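Local structure of N-formylglutamate amidohydrolase (Ralstonia eutropha, 2Q7S) at residues A39-R51 / P126-R140. The protein probably acts as a zinc-dependent hydrolase of the N-formylglutamate amidohydrolase family, with a single zinc ion held by two histidines and an aspartate. Numbering follows the deposited sequence.
Sequences ADFGAVVAPERLR and PIYDRKLTVAEVQRR
Y128 and I127 dock onto the loop F41-V45 from the residues just before helix 134-163, whose start is marked by a capping box of T133 and E136; E136 also pairs firmly with R130 and weakly with R140. One backbone bond ties the loops, V44 N to I127 O at 2.8 Å, the donor tilted 18° from the carbonyl plane.

Y128 can be followed outward from CB. The chi1 turn of -49° sets the ring between two aliphatic groups, I127 CG2 3.4 Å above one face and L132 CD2 over the opposite one, and brings CD1 and CE1 to the carbonyls of 41-42. Along the ring edge CD1 meets G42 O at 3.3 Å, and CE1 comes next to F41 O and F41 CD1. At the tip, OH lies 3.2 Å from F41 CE1, the two aromatic side chains crossing at about a right angle. The same OH accepts from both NH1 and NH2 of R140, whose guanidinium meets it end-on and nearly in plane, which should fix the hydroxyl in place. R140 NH1 also bonds Y81 O, and the Y81 ring makes a cation-pi contact with R140 and an edge-to-face one with F41.

I127 fills the apolar side of the joint: its CG1 touches L50 CD2 at 3.7 Å and its CG2 meets A43 CB, while V45 CG1 packs nearby. Farther out, V44 CG1 rests on D129 CB. The contact lies away from the zinc site and joins the loop leading into the short helix 47-50, and L50 of that helix, to the loop before helix 134-163 and the first turns of that helix. R130 grips the E136 carboxylate with two nitrogens, one to each oxygen, its NH2 reaching the syn lone pair of OE2 at 2.9 Å.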
loop_
_atom_site.group_PDB
_atom_site.type_symbol
_atom_site.label_atom_id
_atom_site.label_comp_id
_atom_site.label_asym_id
_atom_site.label_seq_id
_atom_site.Cartn_x
_atom_site.Cartn_y
_atom_site.Cartn_z
ATOM N N ALA A 39 -19.307 -9.462 5.779
ATOM C CA ALA A 39 -20.539 -10.167 5.438
ATOM C C ALA A 39 -21.405 -9.338 4.487
ATOM O O ALA A 39 -22.115 -9.882 3.652
ATOM C CB ALA A 39 -21.315 -10.530 6.723
ATOM N N ASP A 40 -21.335 -8.018 4.594
ATOM C CA ASP A 40 -22.239 -7.142 3.814
ATOM C C ASP A 40 -21.703 -6.748 2.430
ATOM O O ASP A 40 -22.237 -5.842 1.780
ATOM C CB ASP A 40 -22.610 -5.896 4.623
ATOM C CG ASP A 40 -21.391 -5.051 5.007
ATOM O OD1 ASP A 40 -20.327 -5.167 4.363
ATOM O OD2 ASP A 40 -21.509 -4.274 5.972
ATOM N N PHE A 41 -20.671 -7.449 1.974
ATOM C CA PHE A 41 -20.098 -7.215 0.649
ATOM C C PHE A 41 -21.197 -7.181 -0.415
ATOM O O PHE A 41 -21.292 -6.234 -1.184
ATOM C CB PHE A 41 -19.046 -8.309 0.330
ATOM C CG PHE A 41 -17.898 -7.833 -0.523
ATOM C CD1 PHE A 41 -18.117 -7.072 -1.662
ATOM C CD2 PHE A 41 -16.591 -8.144 -0.174
ATOM C CE1 PHE A 41 -17.084 -6.656 -2.444
ATOM C CE2 PHE A 41 -15.531 -7.715 -0.956
ATOM C CZ PHE A 41 -15.784 -6.975 -2.098
ATOM N N GLY A 42 -22.041 -8.213 -0.451
ATOM C CA GLY A 42 -23.128 -8.282 -1.437
ATOM C C GLY A 42 -22.664 -8.314 -2.893
ATOM O O GLY A 42 -23.292 -7.708 -3.770
ATOM N N ALA A 43 -21.558 -9.019 -3.138
ATOM C CA ALA A 43 -21.009 -9.187 -4.478
ATOM C C ALA A 43 -21.720 -10.356 -5.158
ATOM O O ALA A 43 -22.285 -11.218 -4.478
ATOM C CB ALA A 43 -19.536 -9.462 -4.389
ATOM N N VAL A 44 -21.714 -10.379 -6.491
ATOM C CA VAL A 44 -22.191 -11.560 -7.239
ATOM C C VAL A 44 -21.033 -12.474 -7.700
ATOM O O VAL A 44 -21.264 -13.551 -8.248
ATOM C CB VAL A 44 -23.074 -11.159 -8.442
ATOM C CG1 VAL A 44 -24.301 -10.394 -7.957
ATOM C CG2 VAL A 44 -22.277 -10.337 -9.450
ATOM N N VAL A 45 -19.796 -12.049 -7.457
ATOM C CA VAL A 45 -18.603 -12.784 -7.892
ATOM C C VAL A 45 -18.015 -13.576 -6.710
ATOM O O VAL A 45 -18.089 -13.139 -5.559
ATOM C CB VAL A 45 -17.559 -11.818 -8.523
ATOM C CG1 VAL A 45 -17.165 -10.723 -7.535
ATOM C CG2 VAL A 45 -16.333 -12.556 -9.007
ATOM N N ALA A 46 -17.461 -14.754 -7.001
ATOM C CA ALA A 46 -16.953 -15.651 -5.957
ATOM C C ALA A 46 -15.740 -15.017 -5.299
ATOM O O ALA A 46 -14.913 -14.412 -5.986
ATOM C CB ALA A 46 -16.588 -17.025 -6.548
ATOM N N PRO A 47 -15.607 -15.163 -3.967
ATOM C CA PRO A 47 -14.516 -14.449 -3.272
ATOM C C PRO A 47 -13.155 -14.866 -3.837
ATOM O O PRO A 47 -12.236 -14.052 -3.885
ATOM C CB PRO A 47 -14.679 -14.869 -1.800
ATOM C CG PRO A 47 -15.483 -16.168 -1.856
ATOM C CD PRO A 47 -16.392 -16.022 -3.057
ATOM N N GLU A 48 -13.060 -16.117 -4.297
ATOM C CA GLU A 48 -11.870 -16.602 -5.004
ATOM C C GLU A 48 -11.461 -15.723 -6.193
ATOM O O GLU A 48 -10.289 -15.702 -6.559
ATOM C CB GLU A 48 -12.069 -18.041 -5.491
ATOM C CG GLU A 48 -13.382 -18.278 -6.241
ATOM C CD GLU A 48 -13.385 -19.557 -7.052
ATOM O OE1 GLU A 48 -12.518 -20.424 -6.795
ATOM O OE2 GLU A 48 -14.266 -19.682 -7.948
ATOM N N ARG A 49 -12.421 -15.025 -6.800
ATOM C CA ARG A 49 -12.131 -14.095 -7.891
ATOM C C ARG A 49 -11.626 -12.745 -7.395
ATOM O O ARG A 49 -10.846 -12.082 -8.081
ATOM C CB ARG A 49 -13.380 -13.886 -8.730
ATOM C CG ARG A 49 -13.812 -15.135 -9.460
ATOM C CD ARG A 49 -13.540 -15.017 -10.947
ATOM N NE ARG A 49 -12.166 -14.577 -11.262
ATOM C CZ ARG A 49 -11.837 -13.809 -12.312
ATOM N NH1 ARG A 49 -12.771 -13.345 -13.164
ATOM N NH2 ARG A 49 -10.563 -13.482 -12.511
ATOM N N LEU A 50 -12.074 -12.365 -6.198
ATOM C CA LEU A 50 -11.752 -11.074 -5.554
ATOM C C LEU A 50 -10.354 -11.054 -4.917
ATOM O O LEU A 50 -9.653 -10.036 -4.950
ATOM C CB LEU A 50 -12.804 -10.785 -4.478
ATOM C CG LEU A 50 -14.252 -10.685 -4.983
ATOM C CD1 LEU A 50 -15.275 -10.617 -3.824
ATOM C CD2 LEU A 50 -14.394 -9.494 -5.917
ATOM N N ARG A 51 -9.966 -12.193 -4.339
ATOM C CA ARG A 51 -8.650 -12.381 -3.771
ATOM C C ARG A 51 -7.543 -11.900 -4.740
ATOM O O ARG A 51 -6.449 -11.512 -4.281
ATOM C CB ARG A 51 -8.462 -13.841 -3.309
ATOM C CG ARG A 51 -9.326 -14.157 -2.069
ATOM C CD ARG A 51 -9.011 -15.495 -1.459
ATOM N NE ARG A 51 -7.571 -15.663 -1.135
ATOM C CZ ARG A 51 -6.964 -15.144 -0.067
ATOM N NH1 ARG A 51 -7.648 -14.412 0.795
ATOM N NH2 ARG A 51 -5.673 -15.323 0.138
ATOM N N PRO A 126 -17.036 -7.715 -13.622
ATOM C CA PRO A 126 -18.018 -7.147 -12.682
ATOM C C PRO A 126 -17.949 -7.783 -11.290
ATOM O O PRO A 126 -17.733 -9.002 -11.190
ATOM C CB PRO A 126 -19.386 -7.409 -13.345
ATOM C CG PRO A 126 -19.102 -7.747 -14.789
ATOM C CD PRO A 126 -17.668 -8.275 -14.843
ATOM N N ILE A 127 -18.125 -6.949 -10.241
ATOM C CA ILE A 127 -18.239 -7.400 -8.849
ATOM C C ILE A 127 -19.709 -7.497 -8.347
ATOM O O ILE A 127 -20.010 -8.366 -7.522
ATOM C CB ILE A 127 -17.340 -6.502 -7.882
ATOM C CG1 ILE A 127 -15.859 -6.841 -8.090
ATOM C CG2 ILE A 127 -17.705 -6.716 -6.425
ATOM C CD1 ILE A 127 -14.882 -5.851 -7.551
ATOM N N TYR A 128 -20.618 -6.631 -8.821
ATOM C CA TYR A 128 -22.005 -6.574 -8.293
ATOM C C TYR A 128 -23.061 -6.655 -9.435
ATOM O O TYR A 128 -22.761 -6.363 -10.599
ATOM C CB TYR A 128 -22.266 -5.277 -7.495
ATOM C CG TYR A 128 -21.237 -4.917 -6.444
ATOM C CD1 TYR A 128 -21.276 -5.492 -5.183
ATOM C CD2 TYR A 128 -20.232 -3.987 -6.712
ATOM C CE1 TYR A 128 -20.343 -5.177 -4.221
ATOM C CE2 TYR A 128 -19.282 -3.660 -5.750
ATOM C CZ TYR A 128 -19.346 -4.264 -4.502
ATOM O OH TYR A 128 -18.423 -3.949 -3.536
ATOM N N ASP A 129 -24.297 -7.001 -9.090
ATOM C CA ASP A 129 -25.373 -7.058 -10.105
ATOM C C ASP A 129 -26.294 -5.839 -9.999
ATOM O O ASP A 129 -27.446 -5.843 -10.491
ATOM C CB ASP A 129 -26.141 -8.381 -10.010
ATOM C CG ASP A 129 -27.074 -8.471 -8.789
ATOM O OD1 ASP A 129 -26.898 -7.733 -7.791
ATOM O OD2 ASP A 129 -27.995 -9.321 -8.848
ATOM N N ARG A 130 -25.749 -4.786 -9.377
ATOM C CA ARG A 130 -26.510 -3.635 -8.952
ATOM C C ARG A 130 -25.548 -2.479 -8.643
ATOM O O ARG A 130 -24.326 -2.675 -8.511
ATOM C CB ARG A 130 -27.282 -3.984 -7.679
ATOM C CG ARG A 130 -26.324 -4.128 -6.525
ATOM C CD ARG A 130 -26.902 -4.669 -5.248
ATOM N NE ARG A 130 -25.765 -4.863 -4.347
ATOM C CZ ARG A 130 -25.201 -3.883 -3.642
ATOM N NH1 ARG A 130 -25.696 -2.645 -3.705
ATOM N NH2 ARG A 130 -24.150 -4.141 -2.856
ATOM N N LYS A 131 -26.124 -1.291 -8.512
ATOM C CA LYS A 131 -25.407 -0.100 -8.076
ATOM C C LYS A 131 -25.430 -0.008 -6.562
ATOM O O LYS A 131 -26.442 -0.300 -5.931
ATOM C CB LYS A 131 -26.036 1.150 -8.692
ATOM C CG LYS A 131 -25.785 1.255 -10.178
ATOM C CD LYS A 131 -26.463 2.433 -10.781
ATOM C CE LYS A 131 -25.929 2.712 -12.197
ATOM N NZ LYS A 131 -25.868 4.199 -12.437
ATOM N N LEU A 132 -24.314 0.413 -5.973
ATOM C CA LEU A 132 -24.214 0.524 -4.521
ATOM C C LEU A 132 -24.940 1.774 -4.081
ATOM O O LEU A 132 -25.041 2.751 -4.823
ATOM C CB LEU A 132 -22.751 0.511 -4.043
ATOM C CG LEU A 132 -21.822 -0.504 -4.732
ATOM C CD1 LEU A 132 -20.523 -0.583 -3.982
ATOM C CD2 LEU A 132 -22.435 -1.869 -4.828
ATOM N N THR A 133 -25.526 1.736 -2.903
ATOM C CA THR A 133 -26.233 2.919 -2.433
ATOM C C THR A 133 -25.197 3.924 -1.921
ATOM O O THR A 133 -24.055 3.549 -1.574
ATOM C CB THR A 133 -27.291 2.612 -1.355
ATOM O OG1 THR A 133 -26.634 2.170 -0.174
ATOM C CG2 THR A 133 -28.302 1.550 -1.844
ATOM N N VAL A 134 -25.577 5.195 -1.879
ATOM C CA VAL A 134 -24.736 6.210 -1.232
ATOM C C VAL A 134 -24.448 5.795 0.226
ATOM O O VAL A 134 -23.288 5.731 0.656
ATOM C CB VAL A 134 -25.364 7.598 -1.359
ATOM C CG1 VAL A 134 -24.690 8.643 -0.408
ATOM C CG2 VAL A 134 -25.259 8.064 -2.778
ATOM N N ALA A 135 -25.513 5.444 0.952
ATOM C CA ALA A 135 -25.448 5.026 2.355
ATOM C C ALA A 135 -24.471 3.894 2.586
ATOM O O ALA A 135 -23.709 3.916 3.542
ATOM C CB ALA A 135 -26.908 4.663 2.875
ATOM N N GLU A 136 -24.471 2.897 1.696
ATOM C CA GLU A 136 -23.640 1.732 1.827
ATOM C C GLU A 136 -22.146 2.074 1.703
ATOM O O GLU A 136 -21.295 1.604 2.479
ATOM C CB GLU A 136 -24.124 0.679 0.815
ATOM C CG GLU A 136 -23.110 -0.058 0.056
ATOM C CD GLU A 136 -23.735 -1.125 -0.851
ATOM O OE1 GLU A 136 -24.876 -0.911 -1.364
ATOM O OE2 GLU A 136 -23.055 -2.165 -1.032
ATOM N N VAL A 137 -21.825 2.943 0.755
ATOM C CA VAL A 137 -20.484 3.351 0.559
ATOM C C VAL A 137 -20.060 4.254 1.727
ATOM O O VAL A 137 -18.980 4.108 2.271
ATOM C CB VAL A 137 -20.358 4.038 -0.835
ATOM C CG1 VAL A 137 -19.002 4.762 -1.007
ATOM C CG2 VAL A 137 -20.573 2.961 -1.919
ATOM N N GLN A 138 -20.950 5.127 2.178
ATOM C CA GLN A 138 -20.622 5.955 3.311
ATOM C C GLN A 138 -20.241 5.085 4.512
ATOM O O GLN A 138 -19.298 5.396 5.201
ATOM C CB GLN A 138 -21.774 6.895 3.635
ATOM C CG GLN A 138 -21.877 8.095 2.656
ATOM C CD GLN A 138 -23.136 8.880 2.855
ATOM O OE1 GLN A 138 -24.119 8.342 3.355
ATOM N NE2 GLN A 138 -23.125 10.177 2.472
ATOM N N ARG A 139 -20.963 3.984 4.747
ATOM C CA ARG A 139 -20.704 3.120 5.891
ATOM C C ARG A 139 -19.385 2.391 5.781
ATOM O O ARG A 139 -18.621 2.290 6.771
ATOM C CB ARG A 139 -21.894 2.181 6.131
ATOM C CG ARG A 139 -23.088 2.929 6.695
ATOM C CD ARG A 139 -24.137 1.984 7.252
ATOM N NE ARG A 139 -24.818 1.260 6.192
ATOM C CZ ARG A 139 -25.942 1.650 5.600
ATOM N NH1 ARG A 139 -26.544 2.775 5.971
ATOM N NH2 ARG A 139 -26.459 0.901 4.636
ATOM N N ARG A 140 -19.052 1.926 4.570
ATOM C CA ARG A 140 -17.686 1.427 4.326
ATOM C C ARG A 140 -16.658 2.455 4.738
ATOM O O ARG A 140 -15.675 2.127 5.437
ATOM C CB ARG A 140 -17.412 1.019 2.840
ATOM C CG ARG A 140 -18.316 -0.094 2.392
ATOM C CD ARG A 140 -17.923 -0.646 1.075
ATOM N NE ARG A 140 -18.947 -1.557 0.549
ATOM C CZ ARG A 140 -18.781 -2.278 -0.552
ATOM N NH1 ARG A 140 -17.643 -2.182 -1.224
ATOM N NH2 ARG A 140 -19.752 -3.059 -0.999
HETATM O O HOH W 1 -21.138 -2.793 2.139
#